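Local coordinates for lipoprotein, putative (Bacillus anthracis, PDB 4NOH) that is of unknown function but, as a putative lipoprotein, is probably attached to the bacterial membrane through a lipid anchor, at residues Lys92-Asp97 with Thr116-Val121; Lys99-Glu104 with Ala120-Ala125; Met47-Ala52 with Lys73-Ile78. All coordinates share one frame; numbering follows the deposited sequence. Where two conformers were deposited one is given.

Interaction 1: Lys92-Asp97 with Thr116-Val121; sequences KDVVID and TDMYAV
In the curled end of the large mixed sheet, V94 and I96, at the edge strand 95-96, turn their side chains toward M118 and A120 of strand 118-122. V94 CG2 lies 3.9 Å from M118 SE, the two side chains meeting end-on. M118, built as selenomethionine, runs straight through chi2 and then bends at chi3 (-73°), which also brings its CE alongside the same V94 methyl. A long, flexible and polarisable chain suits this place, since it reaches far enough to bring its selenium and CE to V94 CG2. The second pair works the other way round: A120 offers a bare CB, and I96 supplies the length, with CD1 at 3.7 Å from A120 CB.

The strands are not neighbours in the sheet, because 99-103 and 84-86 come between them. Even the nearest CA atoms, those of I96 and A120, stand 8.9 Å apart, so the sheet must curl over for the side chains to meet. All four touching residues are buried, and V39 of strand 26-39 packs against V94, I96 and M118.

Y119 points away from this apolar layer. T116 CG2 covers one face of the Y119 ring, 3.4 Å above its plane and nearer the border than the centre. T116 OG1 donates a hydrogen bond to M118 O, 2.8 Å away, in the carbonyl plane and on a lone pair (C=O...donor angle 143°), tying the turn to the start of the strand. The D117 carboxylate accepts from the backbone N of K43 in the adjoining strand 42-48.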
ATOM      1  N   LYS A  92      -7.456 -11.463  14.970  1.00 27.11           N
ATOM      2  CA  LYS A  92      -8.247 -12.556  14.409  1.00 28.07           C
ATOM      3  C   LYS A  92      -9.718 -12.201  14.273  1.00 29.24           C
ATOM      4  O   LYS A  92     -10.494 -13.026  13.797  1.00 30.61           O
ATOM      5  CB  LYS A  92      -8.088 -13.838  15.238  1.00 30.70           C
ATOM      6  CG  LYS A  92      -6.667 -14.369  15.227  1.00 32.65           C
ATOM      7  CD  LYS A  92      -6.520 -15.713  15.921  1.00 35.66           C
ATOM      8  CE  LYS A  92      -7.061 -16.847  15.084  1.00 37.01           C
ATOM      9  NZ  LYS A  92      -6.638 -18.155  15.650  1.00 40.63           N
ATOM     10  N   ASP A  93     -10.103 -10.991  14.672  1.00 28.29           N
ATOM     11  CA  ASP A  93     -11.512 -10.582  14.629  1.00 32.36           C
ATOM     12  C   ASP A  93     -11.772  -9.443  13.661  1.00 30.47           C
ATOM     13  O   ASP A  93     -12.701  -8.654  13.848  1.00 33.17           O
ATOM     14  CB  ASP A  93     -11.961 -10.168  16.034  1.00 36.42           C
ATOM     15  CG  ASP A  93     -11.822 -11.289  17.038  1.00 41.82           C
ATOM     16  OD1 ASP A  93     -11.924 -12.469  16.635  1.00 47.31           O
ATOM     17  OD2 ASP A  93     -11.628 -10.997  18.235  1.00 51.46           O
ATOM     18  N   VAL A  94     -10.968  -9.369  12.605  1.00 26.12           N
ATOM     19  CA  VAL A  94     -11.137  -8.334  11.605  1.00 25.92           C
ATOM     20  C   VAL A  94     -12.186  -8.811  10.615  1.00 26.70           C
ATOM     21  O   VAL A  94     -11.959  -9.794   9.913  1.00 26.03           O
ATOM     22  CB  VAL A  94      -9.806  -8.022  10.883  1.00 24.89           C
ATOM     23  CG1 VAL A  94     -10.004  -7.025   9.763  1.00 25.84           C
ATOM     24  CG2 VAL A  94      -8.822  -7.480  11.898  1.00 23.96           C
ATOM     25  N   VAL A  95     -13.336  -8.131  10.597  1.00 27.82           N
ATOM     26  CA  VAL A  95     -14.433  -8.456   9.699  1.00 27.84           C
ATOM     27  C   VAL A  95     -14.624  -7.335   8.700  1.00 28.10           C
ATOM     28  O   VAL A  95     -14.793  -6.171   9.066  1.00 30.29           O
ATOM     29  CB  VAL A  95     -15.750  -8.675  10.451  1.00 30.50           C
ATOM     30  CG1 VAL A  95     -16.878  -8.963   9.472  1.00 30.09           C
ATOM     31  CG2 VAL A  95     -15.584  -9.814  11.433  1.00 32.26           C
ATOM     32  N   ILE A  96     -14.580  -7.711   7.434  1.00 28.56           N
ATOM     33  CA  ILE A  96     -14.737  -6.781   6.334  1.00 30.65           C
ATOM     34  C   ILE A  96     -15.862  -7.283   5.451  1.00 30.13           C
ATOM     35  O   ILE A  96     -15.813  -8.405   4.937  1.00 27.74           O
ATOM     36  CB  ILE A  96     -13.415  -6.641   5.544  1.00 28.91           C
ATOM     37  CG1 ILE A  96     -12.335  -6.094   6.469  1.00 29.46           C
ATOM     38  CG2 ILE A  96     -13.594  -5.738   4.326  1.00 30.48           C
ATOM     39  CD1 ILE A  96     -10.991  -5.962   5.818  1.00 29.32           C
ATOM     40  N   ASP A  97     -16.911  -6.472   5.343  1.00 33.37           N
ATOM     41  CA  ASP A  97     -18.072  -6.806   4.533  1.00 36.71           C
ATOM     42  C   ASP A  97     -18.643  -8.173   4.968  1.00 37.09           C
ATOM     43  O   ASP A  97     -18.967  -9.023   4.140  1.00 37.82           O
ATOM     44  CB  ASP A  97     -17.666  -6.788   3.047  1.00 38.29           C
ATOM     45  CG  ASP A  97     -18.853  -6.636   2.107  1.00 41.34           C
ATOM     46  OD1 ASP A  97     -19.946  -6.214   2.568  1.00 43.42           O
ATOM     47  OD2 ASP A  97     -18.689  -6.908   0.895  1.00 40.31           O
ATOM     48  N   THR A 116      -2.321   3.819   6.892  1.00 14.55           N
ATOM     49  CA  THR A 116      -3.300   2.911   7.448  1.00 14.56           C
ATOM     50  C   THR A 116      -2.716   2.212   8.671  1.00 15.66           C
ATOM     51  O   THR A 116      -1.546   2.382   8.982  1.00 16.16           O
ATOM     52  CB  THR A 116      -3.675   1.873   6.365  1.00 14.09           C
ATOM     53  OG1 THR A 116      -4.762   1.055   6.810  1.00 13.62           O
ATOM     54  CG2 THR A 116      -2.494   1.015   5.993  1.00 15.03           C
ATOM     55  N   ASP A 117      -3.563   1.487   9.402  1.00 14.68           N
ATOM     56  CA  ASP A 117      -3.116   0.648  10.488  1.00 15.40           C
ATOM     57  C   ASP A 117      -2.906  -0.804  10.019  1.00 14.39           C
ATOM     58  O   ASP A 117      -1.913  -1.450  10.385  1.00 15.60           O
ATOM     59  CB  ASP A 117      -4.138   0.669  11.605  1.00 16.55           C
ATOM     60  CG  ASP A 117      -4.292   2.014  12.200  1.00 18.81           C
ATOM     61  OD1 ASP A 117      -3.319   2.470  12.849  1.00 21.58           O
ATOM     62  OD2 ASP A 117      -5.391   2.588  12.141  1.00 18.86           O
HETATM   63  N   MSE A 118      -3.842  -1.316   9.218  1.00 14.73           N
HETATM   64  CA  MSE A 118      -3.829  -2.711   8.743  1.00 14.15           C
HETATM   65  C   MSE A 118      -3.990  -2.720   7.247  1.00 13.09           C
HETATM   66  O   MSE A 118      -4.401  -1.722   6.620  1.00 13.35           O
HETATM   67  CB  MSE A 118      -4.997  -3.506   9.342  1.00 15.88           C
HETATM   68  CG  MSE A 118      -4.968  -3.355  10.842  1.00 18.28           C
HETATM   69 SE   MSE A 118      -6.306  -4.523  11.649  1.00 24.54          SE
HETATM   70  CE  MSE A 118      -7.905  -3.498  11.144  1.00 26.71           C
ATOM     71  N   TYR A 119      -3.688  -3.858   6.641  1.00 12.74           N
ATOM     72  CA  TYR A 119      -3.770  -4.056   5.198  1.00 12.02           C
ATOM     73  C   TYR A 119      -4.516  -5.360   4.987  1.00 13.14           C
ATOM     74  O   TYR A 119      -4.226  -6.344   5.631  1.00 15.50           O
ATOM     75  CB  TYR A 119      -2.394  -4.171   4.581  1.00 11.95           C
ATOM     76  CG  TYR A 119      -1.418  -3.075   4.961  1.00 11.55           C
ATOM     77  CD1 TYR A 119      -0.750  -3.134   6.160  1.00 12.33           C
ATOM     78  CD2 TYR A 119      -1.167  -1.984   4.122  1.00 11.57           C
ATOM     79  CE1 TYR A 119       0.143  -2.180   6.528  1.00 12.97           C
ATOM     80  CE2 TYR A 119      -0.244  -1.007   4.492  1.00 11.92           C
ATOM     81  CZ  TYR A 119       0.391  -1.117   5.705  1.00 12.41           C
ATOM     82  OH  TYR A 119       1.304  -0.192   6.102  1.00 13.62           O
ATOM     83  N   ALA A 120      -5.479  -5.381   4.103  1.00 11.81           N
ATOM     84  CA  ALA A 120      -6.241  -6.618   3.857  1.00 11.99           C
ATOM     85  C   ALA A 120      -6.206  -6.962   2.389  1.00 12.78           C
ATOM     86  O   ALA A 120      -6.181  -6.072   1.546  1.00 12.24           O
ATOM     87  CB  ALA A 120      -7.671  -6.487   4.333  1.00 13.67           C
ATOM     88  N   VAL A 121      -6.186  -8.258   2.080  1.00 11.55           N
ATOM     89  CA  VAL A 121      -6.236  -8.693   0.705  1.00 12.01           C
ATOM     90  C   VAL A 121      -7.373  -9.682   0.603  1.00 11.56           C
ATOM     91  O   VAL A 121      -7.409 -10.667   1.340  1.00 11.86           O
ATOM     92  CB  VAL A 121      -4.914  -9.297   0.223  1.00 12.49           C
ATOM     93  CG1 VAL A 121      -4.983  -9.637  -1.260  1.00 13.56           C
ATOM     94  CG2 VAL A 121      -3.740  -8.353   0.506  1.00 12.83           C
TER

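Interaction 2: Lys99-Glu104 with Ala120-Ala125; sequences KKMKYE and AVVSDA
A120 meets the selenomethionine M101 first, its CB lying 4.4 Å from M101 SE. The alanine, with only a methyl, lets this bulky chain lie close over the strand. V121 faces the other side of the strand, against I84. V122 returns to the M101 side and makes the closer approach: its CG1 stands 3.7 Å from M101 SE and 4.0 Å from M101 CE, the two side chains crossing obliquely. M101 lies over this methyl because its chain folds at chi2 (-68°) and again at chi3 (103°). The unbranched selenoether chain, with its several torsions, can lie against the rigid, branched valine. All three touching residues are buried, which suits their wholly apolar side chains.

In sheet order, 84-86 separates strand 99-103 from 118-122, so M101 spans an intervening strand, packing on V85 on the way. Strand 118-122 then gives way to helix 124-128. S123 is the N-cap: its OG accepts from the backbone N of E126 and also bonds with D80 OD2.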
ATOM      1  N   LYS A  99     -17.092 -10.653   6.351  1.00 30.39           N
ATOM      2  CA  LYS A  99     -16.140 -11.756   6.212  1.00 31.45           C
ATOM      3  C   LYS A  99     -14.952 -11.592   7.177  1.00 27.73           C
ATOM      4  O   LYS A  99     -14.348 -10.525   7.227  1.00 25.99           O
ATOM      5  CB  LYS A  99     -15.606 -11.783   4.783  1.00 31.90           C
ATOM      6  CG  LYS A  99     -16.676 -11.945   3.699  1.00 36.28           C
ATOM      7  CD  LYS A  99     -17.339 -13.300   3.766  1.00 40.23           C
ATOM      8  CE  LYS A  99     -18.329 -13.466   2.626  1.00 43.35           C
ATOM      9  NZ  LYS A  99     -18.922 -14.827   2.626  1.00 47.06           N
ATOM     10  N   LYS A 100     -14.622 -12.649   7.920  1.00 26.62           N
ATOM     11  CA  LYS A 100     -13.512 -12.622   8.873  1.00 27.40           C
ATOM     12  C   LYS A 100     -12.190 -12.880   8.131  1.00 24.59           C
ATOM     13  O   LYS A 100     -12.084 -13.806   7.322  1.00 26.14           O
ATOM     14  CB  LYS A 100     -13.720 -13.674   9.964  1.00 32.76           C
ATOM     15  CG  LYS A 100     -12.679 -13.656  11.076  1.00 35.31           C
ATOM     16  CD  LYS A 100     -13.045 -14.587  12.237  1.00 40.63           C
ATOM     17  CE  LYS A 100     -14.343 -14.197  12.935  1.00 43.21           C
ATOM     18  NZ  LYS A 100     -14.283 -12.847  13.564  1.00 45.90           N
HETATM   19  N   MSE A 101     -11.214 -12.004   8.343  1.00 20.93           N
HETATM   20  CA  MSE A 101      -9.923 -12.141   7.715  1.00 19.83           C
HETATM   21  C   MSE A 101      -9.015 -13.037   8.511  1.00 19.98           C
HETATM   22  O   MSE A 101      -9.119 -13.137   9.736  1.00 21.91           O
HETATM   23  CB  MSE A 101      -9.235 -10.771   7.662  1.00 18.10           C
HETATM   24  CG  MSE A 101     -10.012  -9.698   6.883  1.00 17.38           C
HETATM   25 SE   MSE A 101     -10.109 -10.056   4.941  1.00 18.78          SE
HETATM   26  CE  MSE A 101     -11.963 -10.707   4.920  1.00 19.49           C
ATOM     27  N   LYS A 102      -8.101 -13.688   7.812  1.00 19.03           N
ATOM     28  CA  LYS A 102      -7.091 -14.528   8.440  1.00 20.48           C
ATOM     29  C   LYS A 102      -5.817 -13.723   8.661  1.00 18.75           C
ATOM     30  O   LYS A 102      -5.295 -13.117   7.719  1.00 16.52           O
ATOM     31  CB  LYS A 102      -6.770 -15.673   7.511  1.00 24.41           C
ATOM     32  CG  LYS A 102      -5.793 -16.679   8.038  1.00 30.09           C
ATOM     33  CD  LYS A 102      -5.245 -17.554   6.910  1.00 35.42           C
ATOM     34  CE  LYS A 102      -6.313 -18.074   5.976  1.00 37.77           C
ATOM     35  NZ  LYS A 102      -5.656 -18.900   4.930  1.00 40.28           N
ATOM     36  N   TYR A 103      -5.290 -13.748   9.884  1.00 19.46           N
ATOM     37  CA  TYR A 103      -4.061 -12.984  10.155  1.00 18.48           C
ATOM     38  C   TYR A 103      -2.849 -13.608   9.469  1.00 19.00           C
ATOM     39  O   TYR A 103      -2.585 -14.810   9.647  1.00 21.45           O
ATOM     40  CB  TYR A 103      -3.787 -12.892  11.657  1.00 20.22           C
ATOM     41  CG  TYR A 103      -2.609 -12.034  12.006  1.00 20.35           C
ATOM     42  CD1 TYR A 103      -2.654 -10.659  11.803  1.00 19.36           C
ATOM     43  CD2 TYR A 103      -1.442 -12.583  12.554  1.00 21.50           C
ATOM     44  CE1 TYR A 103      -1.587  -9.857  12.117  1.00 19.35           C
ATOM     45  CE2 TYR A 103      -0.361 -11.775  12.872  1.00 21.52           C
ATOM     46  CZ  TYR A 103      -0.444 -10.414  12.656  1.00 20.83           C
ATOM     47  OH  TYR A 103       0.636  -9.599  12.988  1.00 20.39           O
ATOM     48  N   GLU A 104      -2.083 -12.783   8.746  1.00 17.99           N
ATOM     49  CA  GLU A 104      -0.888 -13.247   8.032  1.00 18.35           C
ATOM     50  C   GLU A 104       0.399 -12.490   8.394  1.00 19.60           C
ATOM     51  O   GLU A 104       1.339 -12.494   7.631  1.00 22.43           O
ATOM     52  CB  GLU A 104      -1.114 -13.257   6.521  1.00 19.24           C
ATOM     53  CG  GLU A 104      -2.110 -14.310   6.062  1.00 20.16           C
ATOM     54  CD  GLU A 104      -1.567 -15.725   6.064  1.00 24.98           C
ATOM     55  OE1 GLU A 104      -0.385 -15.962   6.413  1.00 29.11           O
ATOM     56  OE2 GLU A 104      -2.340 -16.630   5.703  1.00 27.51           O
ATOM     57  N   ALA A 120      -5.479  -5.381   4.103  1.00 11.81           N
ATOM     58  CA  ALA A 120      -6.241  -6.618   3.857  1.00 11.99           C
ATOM     59  C   ALA A 120      -6.206  -6.962   2.389  1.00 12.78           C
ATOM     60  O   ALA A 120      -6.181  -6.072   1.546  1.00 12.24           O
ATOM     61  CB  ALA A 120      -7.671  -6.487   4.333  1.00 13.67           C
ATOM     62  N   VAL A 121      -6.186  -8.258   2.080  1.00 11.55           N
ATOM     63  CA  VAL A 121      -6.236  -8.693   0.705  1.00 12.01           C
ATOM     64  C   VAL A 121      -7.373  -9.682   0.603  1.00 11.56           C
ATOM     65  O   VAL A 121      -7.409 -10.667   1.340  1.00 11.86           O
ATOM     66  CB  VAL A 121      -4.914  -9.297   0.223  1.00 12.49           C
ATOM     67  CG1 VAL A 121      -4.983  -9.637  -1.260  1.00 13.56           C
ATOM     68  CG2 VAL A 121      -3.740  -8.353   0.506  1.00 12.83           C
ATOM     69  N   VAL A 122      -8.261  -9.421  -0.344  1.00 11.27           N
ATOM     70  CA  VAL A 122      -9.420 -10.292  -0.585  1.00 12.01           C
ATOM     71  C   VAL A 122      -9.494 -10.692  -2.066  1.00 12.09           C
ATOM     72  O   VAL A 122      -8.793 -10.158  -2.890  1.00 12.12           O
ATOM     73  CB  VAL A 122     -10.740  -9.603  -0.176  1.00 13.53           C
ATOM     74  CG1 VAL A 122     -10.755  -9.299   1.330  1.00 14.05           C
ATOM     75  CG2 VAL A 122     -10.989  -8.336  -0.981  1.00 14.35           C
ATOM     76  N   SER A 123     -10.304 -11.689  -2.380  1.00 12.91           N
ATOM     77  CA  SER A 123     -10.403 -12.104  -3.757  1.00 13.76           C
ATOM     78  C   SER A 123     -10.935 -10.949  -4.619  1.00 13.13           C
ATOM     79  O   SER A 123     -11.556 -10.027  -4.123  1.00 13.25           O
ATOM     80  CB  SER A 123     -11.326 -13.318  -3.898  1.00 15.18           C
ATOM     81  OG  SER A 123     -12.680 -12.964  -3.691  1.00 16.55           O
ATOM     82  N   ASP A 124     -10.660 -11.001  -5.907  1.00 13.49           N
ATOM     83  CA  ASP A 124     -11.125  -9.985  -6.806  1.00 13.98           C
ATOM     84  C   ASP A 124     -12.663  -9.876  -6.736  1.00 14.86           C
ATOM     85  O   ASP A 124     -13.220  -8.785  -6.776  1.00 15.65           O
ATOM     86  CB  ASP A 124     -10.678 -10.265  -8.253  1.00 14.34           C
ATOM     87  CG  ASP A 124      -9.174 -10.117  -8.473  1.00 15.45           C
ATOM     88  OD1 ASP A 124      -8.401  -9.892  -7.511  1.00 14.93           O
ATOM     89  OD2 ASP A 124      -8.771 -10.196  -9.672  1.00 18.28           O
ATOM     90  N   ALA A 125     -13.364 -11.009  -6.627  1.00 15.43           N
ATOM     91  CA  ALA A 125     -14.821 -10.970  -6.568  1.00 16.15           C
ATOM     92  C   ALA A 125     -15.307 -10.332  -5.267  1.00 16.87           C
ATOM     93  O   ALA A 125     -16.306  -9.618  -5.260  1.00 19.87           O
ATOM     94  CB  ALA A 125     -15.400 -12.367  -6.737  1.00 16.66           C
TER

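Interaction 3: Met47-Ala52 with Lys73-Ile78; sequences MNKTTA and KALPAI
L75 and A52 make the tightest apolar contact: L75 sets both methyls against A52 CB, CD2 at 3.8 Å and CD1 at 3.9 Å. With L75 CG anti to the backbone N (chi1 -175°), its forked end reaches the helix, where the small alanine lets it come close. The aliphatic part of K49 serves the same purpose beside I78. The two side chains run antiparallel, side by side, and K49 CD comes to 4.1 Å from I78 CB. Lysine suits this partly exposed place because its methylenes cover an apolar neighbour while its ammonium end stays with water.

Polar linkage across the contact runs through one water, which accepts from K49 NZ at 2.9 Å and from I78 N at 2.9 Å. The extended lysine chain carries NZ far enough to share it.

Within segment 47-52, hydrogen bonds shape the helix start. N48 is the N-cap, and its OD1 takes T51 N at 2.8 Å, nearly in line with the amide C=O, and T51 OG1 at 2.9 Å from above the carbonyl plane. Two donors thus grip one oxygen and should fix the amide's rotation.

The contact lies where strand 42-48 passes into helix 49-57, with the loop leading to strand 84-86 laid against it; V121 of strand 118-122 packs on both A52 and I78, while D124 of helix 124-128 touches N48 and K49.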
HETATM    1  N   MSE A  47      -7.082  -4.419  -0.674  0.60 12.85           N
HETATM    2  CA  MSE A  47      -6.857  -4.562  -2.088  0.60 12.84           C
HETATM    3  C   MSE A  47      -7.319  -5.921  -2.502  0.60 11.87           C
HETATM    4  O   MSE A  47      -7.673  -6.773  -1.679  0.60 12.09           O
HETATM    5  CB  MSE A  47      -5.407  -4.316  -2.470  0.60 14.76           C
HETATM    6  CG  MSE A  47      -4.418  -5.322  -1.923  0.60 17.49           C
HETATM    7 SE   MSE A  47      -2.578  -4.576  -1.884  0.60 23.27          SE
HETATM    8  CE  MSE A  47      -2.491  -3.991  -0.023  0.60 22.70           C
ATOM      9  N   ASN A  48      -7.397  -6.100  -3.804  1.00 11.81           N
ATOM     10  CA  ASN A  48      -7.750  -7.384  -4.331  1.00 11.76           C
ATOM     11  C   ASN A  48      -6.482  -8.206  -4.583  1.00 11.94           C
ATOM     12  O   ASN A  48      -5.350  -7.698  -4.582  1.00 11.89           O
ATOM     13  CB  ASN A  48      -8.686  -7.335  -5.548  1.00 12.26           C
ATOM     14  CG  ASN A  48      -8.072  -6.728  -6.797  1.00 13.00           C
ATOM     15  OD1 ASN A  48      -6.865  -6.638  -6.972  1.00 13.03           O
ATOM     16  ND2 ASN A  48      -8.936  -6.361  -7.723  1.00 14.77           N
ATOM     17  N   LYS A  49      -6.691  -9.506  -4.808  1.00 11.71           N
ATOM     18  CA  LYS A  49      -5.586 -10.445  -5.027  1.00 12.99           C
ATOM     19  C   LYS A  49      -4.718 -10.035  -6.218  1.00 12.72           C
ATOM     20  O   LYS A  49      -3.491 -10.066  -6.149  1.00 13.35           O
ATOM     21  CB  LYS A  49      -6.129 -11.850  -5.243  1.00 14.19           C
ATOM     22  CG  LYS A  49      -5.046 -12.876  -5.485  1.00 16.24           C
ATOM     23  CD  LYS A  49      -5.616 -14.243  -5.760  1.00 20.23           C
ATOM     24  CE  LYS A  49      -4.498 -15.193  -6.134  1.00 23.58           C
ATOM     25  NZ  LYS A  49      -5.008 -16.540  -6.442  1.00 26.95           N
ATOM     26  N   THR A  50      -5.349  -9.644  -7.308  1.00 12.54           N
ATOM     27  CA  THR A  50      -4.613  -9.294  -8.496  1.00 13.57           C
ATOM     28  C   THR A  50      -3.654  -8.137  -8.211  1.00 12.72           C
ATOM     29  O   THR A  50      -2.503  -8.155  -8.621  1.00 13.86           O
ATOM     30  CB  THR A  50      -5.578  -9.018  -9.651  1.00 15.19           C
ATOM     31  OG1 THR A  50      -6.190 -10.255 -10.041  1.00 16.82           O
ATOM     32  CG2 THR A  50      -4.867  -8.471 -10.835  1.00 16.39           C
ATOM     33  N   THR A  51      -4.134  -7.144  -7.491  1.00 12.08           N
ATOM     34  CA  THR A  51      -3.338  -5.982  -7.155  1.00 12.09           C
ATOM     35  C   THR A  51      -2.227  -6.347  -6.200  1.00 12.12           C
ATOM     36  O   THR A  51      -1.061  -5.937  -6.379  1.00 12.87           O
ATOM     37  CB  THR A  51      -4.216  -4.889  -6.545  1.00 12.55           C
ATOM     38  OG1 THR A  51      -5.150  -4.422  -7.544  1.00 13.31           O
ATOM     39  CG2 THR A  51      -3.387  -3.705  -6.023  1.00 13.17           C
ATOM     40  N   ALA A  52      -2.563  -7.102  -5.162  1.00 10.99           N
ATOM     41  CA  ALA A  52      -1.536  -7.485  -4.195  1.00 11.51           C
ATOM     42  C   ALA A  52      -0.414  -8.317  -4.819  1.00 12.78           C
ATOM     43  O   ALA A  52       0.763  -8.152  -4.486  1.00 12.56           O
ATOM     44  CB  ALA A  52      -2.155  -8.171  -2.962  1.00 12.02           C
ATOM     45  N   LYS A  73       8.053 -12.629  -0.792  1.00 22.52           N
ATOM     46  CA  LYS A  73       8.318 -13.172  -2.119  1.00 23.84           C
ATOM     47  C   LYS A  73       7.106 -13.824  -2.747  1.00 22.85           C
ATOM     48  O   LYS A  73       7.079 -14.070  -3.945  1.00 26.65           O
ATOM     49  CB  LYS A  73       9.498 -14.145  -2.038  1.00 27.12           C
ATOM     50  CG  LYS A  73      10.777 -13.469  -1.573  1.00 30.31           C
ATOM     51  CD  LYS A  73      11.058 -12.251  -2.463  1.00 33.95           C
ATOM     52  CE  LYS A  73      12.297 -11.465  -2.062  1.00 38.27           C
ATOM     53  NZ  LYS A  73      12.447 -10.274  -2.944  1.00 39.57           N
ATOM     54  N   ALA A  74       6.096 -14.086  -1.934  1.00 20.60           N
ATOM     55  CA  ALA A  74       4.864 -14.676  -2.423  1.00 19.85           C
ATOM     56  C   ALA A  74       3.743 -14.108  -1.614  1.00 19.50           C
ATOM     57  O   ALA A  74       3.917 -13.755  -0.452  1.00 21.28           O
ATOM     58  CB  ALA A  74       4.895 -16.183  -2.267  1.00 21.80           C
ATOM     59  N   LEU A  75       2.585 -13.981  -2.233  1.00 17.99           N
ATOM     60  CA  LEU A  75       1.428 -13.529  -1.512  1.00 16.85           C
ATOM     61  C   LEU A  75       0.797 -14.771  -0.921  1.00 18.19           C
ATOM     62  O   LEU A  75       0.659 -15.776  -1.632  1.00 18.82           O
ATOM     63  CB  LEU A  75       0.432 -12.895  -2.466  1.00 16.88           C
ATOM     64  CG  LEU A  75      -0.779 -12.264  -1.814  1.00 15.86           C
ATOM     65  CD1 LEU A  75      -0.382 -11.014  -1.042  1.00 15.30           C
ATOM     66  CD2 LEU A  75      -1.778 -11.935  -2.910  1.00 15.64           C
ATOM     67  N   PRO A  76       0.413 -14.729   0.361  1.00 16.94           N
ATOM     68  CA  PRO A  76      -0.277 -15.906   0.890  1.00 17.20           C
ATOM     69  C   PRO A  76      -1.548 -16.219   0.111  1.00 17.19           C
ATOM     70  O   PRO A  76      -2.153 -15.326  -0.502  1.00 16.39           O
ATOM     71  CB  PRO A  76      -0.672 -15.466   2.296  1.00 16.54           C
ATOM     72  CG  PRO A  76       0.343 -14.452   2.664  1.00 16.94           C
ATOM     73  CD  PRO A  76       0.619 -13.707   1.401  1.00 16.36           C
ATOM     74  N   ALA A  77      -1.977 -17.465   0.173  1.00 17.20           N
ATOM     75  CA  ALA A  77      -3.194 -17.884  -0.488  1.00 18.04           C
ATOM     76  C   ALA A  77      -4.384 -17.014  -0.085  1.00 17.51           C
ATOM     77  O   ALA A  77      -4.565 -16.688   1.113  1.00 19.08           O
ATOM     78  CB  ALA A  77      -3.498 -19.337  -0.167  1.00 18.63           C
ATOM     79  N   ILE A  78      -5.152 -16.625  -1.103  1.00 17.89           N
ATOM     80  CA  ILE A  78      -6.355 -15.830  -0.956  1.00 17.76           C
ATOM     81  C   ILE A  78      -7.475 -16.584  -1.631  1.00 20.24           C
ATOM     82  O   ILE A  78      -7.297 -17.085  -2.733  1.00 21.02           O
ATOM     83  CB  ILE A  78      -6.258 -14.485  -1.729  1.00 18.40           C
ATOM     84  CG1 ILE A  78      -4.955 -13.737  -1.454  1.00 18.26           C
ATOM     85  CG2 ILE A  78      -7.502 -13.630  -1.455  1.00 17.89           C
ATOM     86  CD1 ILE A  78      -4.821 -13.251  -0.052  1.00 18.17           C
TER
HETATM   87  O   HOH W   1      -4.267 -17.317  -3.763  1.00 24.70           O

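Overall arrangement
Strand 118-122 links all three contacts. Interactions 1 and 2 have centres about 7 Å apart, share A120 and V121, and are joined by a probable backbone hydrogen bond between V94 O and M101 N (2.8 Å). Together they form one continuous apolar layer. Interaction 3 lies across the strand, its centre about 9 Å from that of interaction 2 and about 14 Å from that of interaction 1. V121 connects the two sides, its CG1 3.6 Å from A52 CB, and A120 O probably bonds M47 N at 2.9 Å. The helix starts of interactions 2 and 3 also meet, through a probable hydrogen bond between D124 OD2 and T50 OG1 (2.6 Å).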